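Local coordinates for protein lectin (Pleurotus ostreatus, PDB 6KC2) that is a lectin that probably binds sugars through calcium, the ion holding two neighbouring hydroxyls of a bound rhamnose, at residues W55-E60 against S143-M148; D97-F102 against A135-V140. All coordinates share one frame; numbering follows the deposited sequence.

Contact 1. Residues W55-E60 against S143-M148; sequences WIWTGE and SPAGIM. With CA (calcium ion), chain F; RAM (alpha-L-rhamnopyranose), chain G.
Ile56 and Ile147 face each other as an antiparallel hydrogen-bonded pair, the single bridge between the two segments. Ile56 N donates to Ile147 O at 2.8 Å, and Ile147 N returns a bond to Ile56 O at 2.9 Å. Around this pair strands 55-57 and 146-148 run at 137° to each other, far from a flat antiparallel sheet, and most of the remaining contact is aromatic. Ala145 CB sits almost centrally over one face of the Trp57 indole, 3.5 Å from the centroid of its five-membered ring, while Thr58 CG2 lies on the opposite face. Trp57 swings its ring there by holding CG anti to the backbone N (chi1 -162°). Met148 covers one face of Trp55: CB lies over the rim of the six-membered ring, and the chain, bent at its last torsion (chi3 -77°), brings CE to 3.6 Å from the centroid of the five-membered ring, a CH-pi contact. Met148 SD, 4.3 Å from that centroid, adds a Met-aromatic contact over the same face. Gly146 C meets the indole's edge. Just ahead of strand 146-155, Ser143 OG and Pro144 O bind the calcium ion. Strand 54-57 pairs with strand 194-198, strand 71-80 lines Ile56 and Trp57, and strand 87-96 touches Trp55 and Ile147.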
loop_
_atom_site.group_PDB
_atom_site.type_symbol
_atom_site.label_atom_id
_atom_site.label_comp_id
_atom_site.label_asym_id
_atom_site.label_seq_id
_atom_site.Cartn_x
_atom_site.Cartn_y
_atom_site.Cartn_z
ATOM N N TRP A 55 7.384 18.368 7.899
ATOM C CA TRP A 55 8.253 18.630 6.757
ATOM C C TRP A 55 9.676 18.858 7.239
ATOM O O TRP A 55 9.898 19.598 8.208
ATOM C CB TRP A 55 7.785 19.878 6.012
ATOM C CG TRP A 55 6.427 19.751 5.423
ATOM C CD1 TRP A 55 5.238 20.159 5.973
ATOM C CD2 TRP A 55 6.112 19.183 4.150
ATOM N NE1 TRP A 55 4.208 19.870 5.114
ATOM C CE2 TRP A 55 4.715 19.265 3.991
ATOM C CE3 TRP A 55 6.880 18.605 3.132
ATOM C CZ2 TRP A 55 4.065 18.797 2.845
ATOM C CZ3 TRP A 55 6.229 18.137 1.987
ATOM C CH2 TRP A 55 4.838 18.236 1.860
ATOM N N ILE A 56 10.652 18.254 6.541
ATOM C CA ILE A 56 12.056 18.446 6.888
ATOM C C ILE A 56 12.871 18.784 5.649
ATOM O O ILE A 56 12.562 18.370 4.524
ATOM C CB ILE A 56 12.663 17.218 7.615
ATOM C CG1 ILE A 56 12.737 15.988 6.681
ATOM C CG2 ILE A 56 11.888 16.940 8.913
ATOM C CD1 ILE A 56 13.311 14.722 7.355
ATOM N N TRP A 57 13.918 19.567 5.873
ATOM C CA TRP A 57 14.938 19.851 4.879
ATOM C C TRP A 57 16.247 19.969 5.644
ATOM O O TRP A 57 16.368 19.443 6.756
ATOM C CB TRP A 57 14.578 21.113 4.064
ATOM C CG TRP A 57 15.349 21.210 2.781
ATOM C CD1 TRP A 57 16.237 22.192 2.432
ATOM C CD2 TRP A 57 15.314 20.289 1.675
ATOM N NE1 TRP A 57 16.747 21.945 1.185
ATOM C CE2 TRP A 57 16.206 20.782 0.697
ATOM C CE3 TRP A 57 14.617 19.098 1.421
ATOM C CZ2 TRP A 57 16.421 20.127 -0.532
ATOM C CZ3 TRP A 57 14.824 18.442 0.199
ATOM C CH2 TRP A 57 15.720 18.963 -0.762
ATOM N N THR A 58 17.211 20.691 5.078
ATOM C CA THR A 58 18.549 20.758 5.653
ATOM C C THR A 58 18.757 21.936 6.585
ATOM O O THR A 58 19.688 21.900 7.388
ATOM C CB THR A 58 19.594 20.881 4.551
ATOM O OG1 THR A 58 19.375 22.119 3.846
ATOM C CG2 THR A 58 19.504 19.697 3.608
ATOM N N GLY A 59 17.960 22.991 6.464
ATOM C CA GLY A 59 18.237 24.199 7.204
ATOM C C GLY A 59 19.319 25.065 6.605
ATOM O O GLY A 59 19.758 26.013 7.261
ATOM N N GLU A 60 19.778 24.760 5.384
ATOM C CA GLU A 60 20.663 25.681 4.674
ATOM C C GLU A 60 20.084 27.086 4.646
ATOM O O GLU A 60 20.820 28.070 4.759
ATOM C CB GLU A 60 20.924 25.186 3.253
ATOM C CG GLU A 60 21.977 24.087 3.223
ATOM C CD GLU A 60 21.872 23.217 1.988
ATOM O OE1 GLU A 60 20.911 22.422 1.881
ATOM O OE2 GLU A 60 22.756 23.327 1.121
ATOM N N SER A 143 12.876 28.554 -4.161
ATOM C CA SER A 143 11.580 28.016 -3.777
ATOM C C SER A 143 11.715 27.152 -2.527
ATOM O O SER A 143 12.811 26.684 -2.198
ATOM C CB SER A 143 10.972 27.185 -4.921
ATOM O OG SER A 143 11.625 25.936 -5.020
ATOM N N PRO A 144 10.621 26.922 -1.804
ATOM C CA PRO A 144 10.703 26.059 -0.619
ATOM C C PRO A 144 11.112 24.639 -0.984
ATOM O O PRO A 144 11.053 24.217 -2.136
ATOM C CB PRO A 144 9.284 26.099 -0.023
ATOM C CG PRO A 144 8.478 26.981 -0.891
ATOM C CD PRO A 144 9.368 27.687 -1.872
ATOM N N ALA A 145 11.545 23.898 0.027
ATOM C CA ALA A 145 11.966 22.519 -0.165
ATOM C C ALA A 145 11.624 21.733 1.090
ATOM O O ALA A 145 11.762 22.242 2.213
ATOM C CB ALA A 145 13.468 22.434 -0.469
ATOM N N GLY A 146 11.186 20.492 0.899
ATOM C CA GLY A 146 10.765 19.702 2.036
ATOM C C GLY A 146 10.315 18.293 1.719
ATOM O O GLY A 146 9.799 17.998 0.629
ATOM N N ILE A 147 10.515 17.420 2.699
ATOM C CA ILE A 147 10.123 16.021 2.654
ATOM C C ILE A 147 9.232 15.777 3.861
ATOM O O ILE A 147 9.559 16.214 4.970
ATOM C CB ILE A 147 11.362 15.099 2.707
ATOM C CG1 ILE A 147 12.252 15.303 1.481
ATOM C CG2 ILE A 147 10.960 13.649 2.877
ATOM C CD1 ILE A 147 11.581 15.027 0.189
ATOM N N MET A 148 8.117 15.080 3.651
ATOM C CA MET A 148 7.232 14.682 4.740
ATOM C C MET A 148 6.819 13.235 4.534
ATOM O O MET A 148 6.391 12.858 3.438
ATOM C CB MET A 148 5.974 15.566 4.818
ATOM C CG MET A 148 4.820 14.926 5.610
ATOM S SD MET A 148 3.332 15.965 5.761
ATOM C CE MET A 148 3.894 17.113 7.036
HETATM CA CA CA F . 10.669 23.685 -4.453
HETATM C C1 RAM G . 6.271 26.051 -7.172
HETATM C C2 RAM G . 7.319 24.964 -7.419
HETATM C C3 RAM G . 8.362 25.032 -6.310
HETATM C C4 RAM G . 7.665 24.828 -4.975
HETATM C C5 RAM G . 6.510 25.820 -4.813
HETATM C C6 RAM G . 5.705 25.537 -3.553
HETATM O O1 RAM G . 6.879 27.356 -7.201
HETATM O O2 RAM G . 6.709 23.685 -7.381
HETATM O O3 RAM G . 9.332 24.037 -6.515
HETATM O O4 RAM G . 8.610 24.965 -3.937
HETATM O O5 RAM G . 5.630 25.754 -5.925
#

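Contact 2. Residues D97-F102 against A135-V140; sequences DDAHTF and AGQNLV. With CA (calcium ion), chain F; RAM (alpha-L-rhamnopyranose), chain G.
Asp98 OD2 is gripped from two directions, by the calcium ion at 2.6 Å and by the backbone N of Leu139 at 2.7 Å. The N-H of Leu139 points almost straight at the oxygen (178°) but reaches it from above the carboxylate plane. The other oxygen of this side chain turns to the sugar, where rhamnose O2 donates to Asp98 OD1 at 3.2 Å. One carboxylate thus ties metal, sugar and protein backbone together, and the backbone bond probably helps fix its rotation. Asp97 and Asn138 each hold CG anti to the backbone N (chi1 176° and -171°), which carries Asp97 OD1 and Asn138 OD1 to the same ion; the bond from Asn138 OD1 to calcium is 2.3 Å. Ser143 and Pro144 complete the protein's share of the shell, and rhamnose O3 and O4 fill the rest. Second-shell bonds probably help to place the ligands: Trp204 NE1 binds Asp97 OD2, and Asn138 ND2 is bonded to Ile69 O. Val140 CB and CG2 lie beside rhamnose O3.

Away from the metal, the backbones run antiparallel. Gln137 O accepts from both Asp98 N, at 2.8 Å, and Ala99 N, at 3.2 Å, a classic beta bulge just after the cis peptide bond between Asp97 and Asp98. Thr101 and Ala135 form a regular hydrogen-bonded pair, with His100 and Gly136 as the non-hydrogen-bonded pair between. Ala99 CB lies 4.2 Å from Leu139 CD1 on the face it shares with Thr101, Ala135 and Gln137. A cis-linked Asp-Asp pair with an asparagine, joined to calcium and two sugar hydroxyls, is consistent with the DcisD calcium site of PA14-type lectins, as in yeast adhesins.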
loop_
_atom_site.group_PDB
_atom_site.type_symbol
_atom_site.label_atom_id
_atom_site.label_comp_id
_atom_site.label_asym_id
_atom_site.label_seq_id
_atom_site.Cartn_x
_atom_site.Cartn_y
_atom_site.Cartn_z
ATOM N N ASP A 97 8.416 18.386 -1.762
ATOM C CA ASP A 97 8.617 19.579 -2.565
ATOM C C ASP A 97 10.113 19.597 -2.850
ATOM O O ASP A 97 10.883 19.988 -1.966
ATOM C CB ASP A 97 8.151 20.820 -1.804
ATOM C CG ASP A 97 8.435 22.109 -2.551
ATOM O OD1 ASP A 97 9.143 22.085 -3.585
ATOM O OD2 ASP A 97 7.929 23.149 -2.098
ATOM N N ASP A 98 10.535 19.191 -4.060
ATOM C CA ASP A 98 9.666 18.866 -5.211
ATOM C C ASP A 98 9.526 17.365 -5.537
ATOM O O ASP A 98 8.531 16.955 -6.125
ATOM C CB ASP A 98 10.190 19.546 -6.487
ATOM C CG ASP A 98 10.171 21.058 -6.411
ATOM O OD1 ASP A 98 9.132 21.644 -6.792
ATOM O OD2 ASP A 98 11.199 21.662 -5.992
ATOM N N ALA A 99 10.533 16.554 -5.202
ATOM C CA ALA A 99 10.558 15.160 -5.637
ATOM C C ALA A 99 11.328 14.326 -4.623
ATOM O O ALA A 99 12.145 14.846 -3.857
ATOM C CB ALA A 99 11.190 15.013 -7.042
ATOM N N HIS A 100 11.082 13.014 -4.639
ATOM C CA HIS A 100 11.713 12.145 -3.653
ATOM C C HIS A 100 11.985 10.766 -4.237
ATOM O O HIS A 100 11.292 10.307 -5.152
ATOM C CB HIS A 100 10.840 11.998 -2.403
ATOM C CG HIS A 100 9.518 11.363 -2.681
ATOM N ND1 HIS A 100 8.374 12.097 -2.911
ATOM C CD2 HIS A 100 9.160 10.060 -2.804
ATOM C CE1 HIS A 100 7.364 11.276 -3.152
ATOM N NE2 HIS A 100 7.812 10.033 -3.090
ATOM N N THR A 101 12.997 10.107 -3.673
ATOM C CA THR A 101 13.228 8.680 -3.851
ATOM C C THR A 101 13.324 8.060 -2.466
ATOM O O THR A 101 14.093 8.535 -1.625
ATOM C CB THR A 101 14.508 8.400 -4.649
ATOM O OG1 THR A 101 14.524 9.216 -5.823
ATOM C CG2 THR A 101 14.602 6.928 -5.042
ATOM N N PHE A 102 12.552 7.004 -2.239
ATOM C CA PHE A 102 12.381 6.391 -0.926
ATOM C C PHE A 102 13.070 5.029 -0.887
ATOM O O PHE A 102 12.848 4.194 -1.771
ATOM C CB PHE A 102 10.887 6.237 -0.608
ATOM C CG PHE A 102 10.575 6.177 0.864
ATOM C CD1 PHE A 102 10.874 5.035 1.612
ATOM C CD2 PHE A 102 9.975 7.259 1.506
ATOM C CE1 PHE A 102 10.577 4.979 2.978
ATOM C CE2 PHE A 102 9.673 7.211 2.882
ATOM C CZ PHE A 102 9.971 6.074 3.611
ATOM N N ALA A 135 16.013 10.464 -0.576
ATOM C CA ALA A 135 16.680 11.521 -1.321
ATOM C C ALA A 135 15.601 12.486 -1.781
ATOM O O ALA A 135 14.702 12.095 -2.533
ATOM C CB ALA A 135 17.471 10.973 -2.513
ATOM N N GLY A 136 15.663 13.725 -1.293
ATOM C CA GLY A 136 14.743 14.769 -1.697
ATOM C C GLY A 136 15.421 15.719 -2.668
ATOM O O GLY A 136 16.637 15.904 -2.629
ATOM N N GLN A 137 14.633 16.312 -3.558
ATOM C CA GLN A 137 15.166 17.238 -4.554
ATOM C C GLN A 137 14.323 18.499 -4.593
ATOM O O GLN A 137 13.096 18.423 -4.716
ATOM C CB GLN A 137 15.183 16.651 -5.971
ATOM C CG GLN A 137 15.839 15.299 -6.163
ATOM C CD GLN A 137 15.530 14.745 -7.569
ATOM O OE1 GLN A 137 15.748 15.435 -8.574
ATOM N NE2 GLN A 137 14.977 13.522 -7.635
ATOM N N ASN A 138 14.987 19.648 -4.513
ATOM C CA ASN A 138 14.370 20.926 -4.838
ATOM C C ASN A 138 14.657 21.238 -6.308
ATOM O O ASN A 138 15.824 21.278 -6.718
ATOM C CB ASN A 138 14.913 22.027 -3.933
ATOM C CG ASN A 138 14.145 23.315 -4.082
ATOM O OD1 ASN A 138 12.980 23.303 -4.484
ATOM N ND2 ASN A 138 14.788 24.442 -3.760
ATOM N N LEU A 139 13.606 21.458 -7.102
ATOM C CA LEU A 139 13.782 21.577 -8.544
ATOM C C LEU A 139 13.542 22.983 -9.077
ATOM O O LEU A 139 13.750 23.213 -10.268
ATOM C CB LEU A 139 12.868 20.576 -9.282
ATOM C CG LEU A 139 13.183 19.088 -9.049
ATOM C CD1 LEU A 139 12.127 18.179 -9.683
ATOM C CD2 LEU A 139 14.572 18.723 -9.575
ATOM N N VAL A 140 13.110 23.926 -8.244
ATOM C CA VAL A 140 12.871 25.302 -8.667
ATOM C C VAL A 140 13.713 26.219 -7.790
ATOM O O VAL A 140 13.679 26.107 -6.558
ATOM C CB VAL A 140 11.378 25.662 -8.580
ATOM C CG1 VAL A 140 11.149 27.105 -8.971
ATOM C CG2 VAL A 140 10.576 24.740 -9.467
HETATM CA CA CA F . 10.669 23.685 -4.453
HETATM C C1 RAM G . 6.271 26.051 -7.172
HETATM C C2 RAM G . 7.319 24.964 -7.419
HETATM C C3 RAM G . 8.362 25.032 -6.310
HETATM C C4 RAM G . 7.665 24.828 -4.975
HETATM C C5 RAM G . 6.510 25.820 -4.813
HETATM C C6 RAM G . 5.705 25.537 -3.553
HETATM O O1 RAM G . 6.879 27.356 -7.201
HETATM O O2 RAM G . 6.709 23.685 -7.381
HETATM O O3 RAM G . 9.332 24.037 -6.515
HETATM O O4 RAM G . 8.610 24.965 -3.937
HETATM O O5 RAM G . 5.630 25.754 -5.925
#

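In the fold
The two contacts lie about 9 Å apart, centre to centre, and both touch the calcium ion and the rhamnose. Both segments of contact 2 fall between the two of contact 1 in sequence, and strand 129-138 is followed by strand 146-155 after the loop that carries Ser143 and Pro144. Contact 2 belongs to the five-stranded sheet that holds strands 99-104 and 129-138; strand 146-155 belongs to the four-stranded sheet with 87-96, while 54-57 pairs with 194-198 and meets 146-155 through only a single bridge. The chain turns a corner at Asp97 and Asp98, and Gly146 O probably accepts a bond from Asp97 N there. The site is therefore assembled where two sheets meet, from residues distant in sequence.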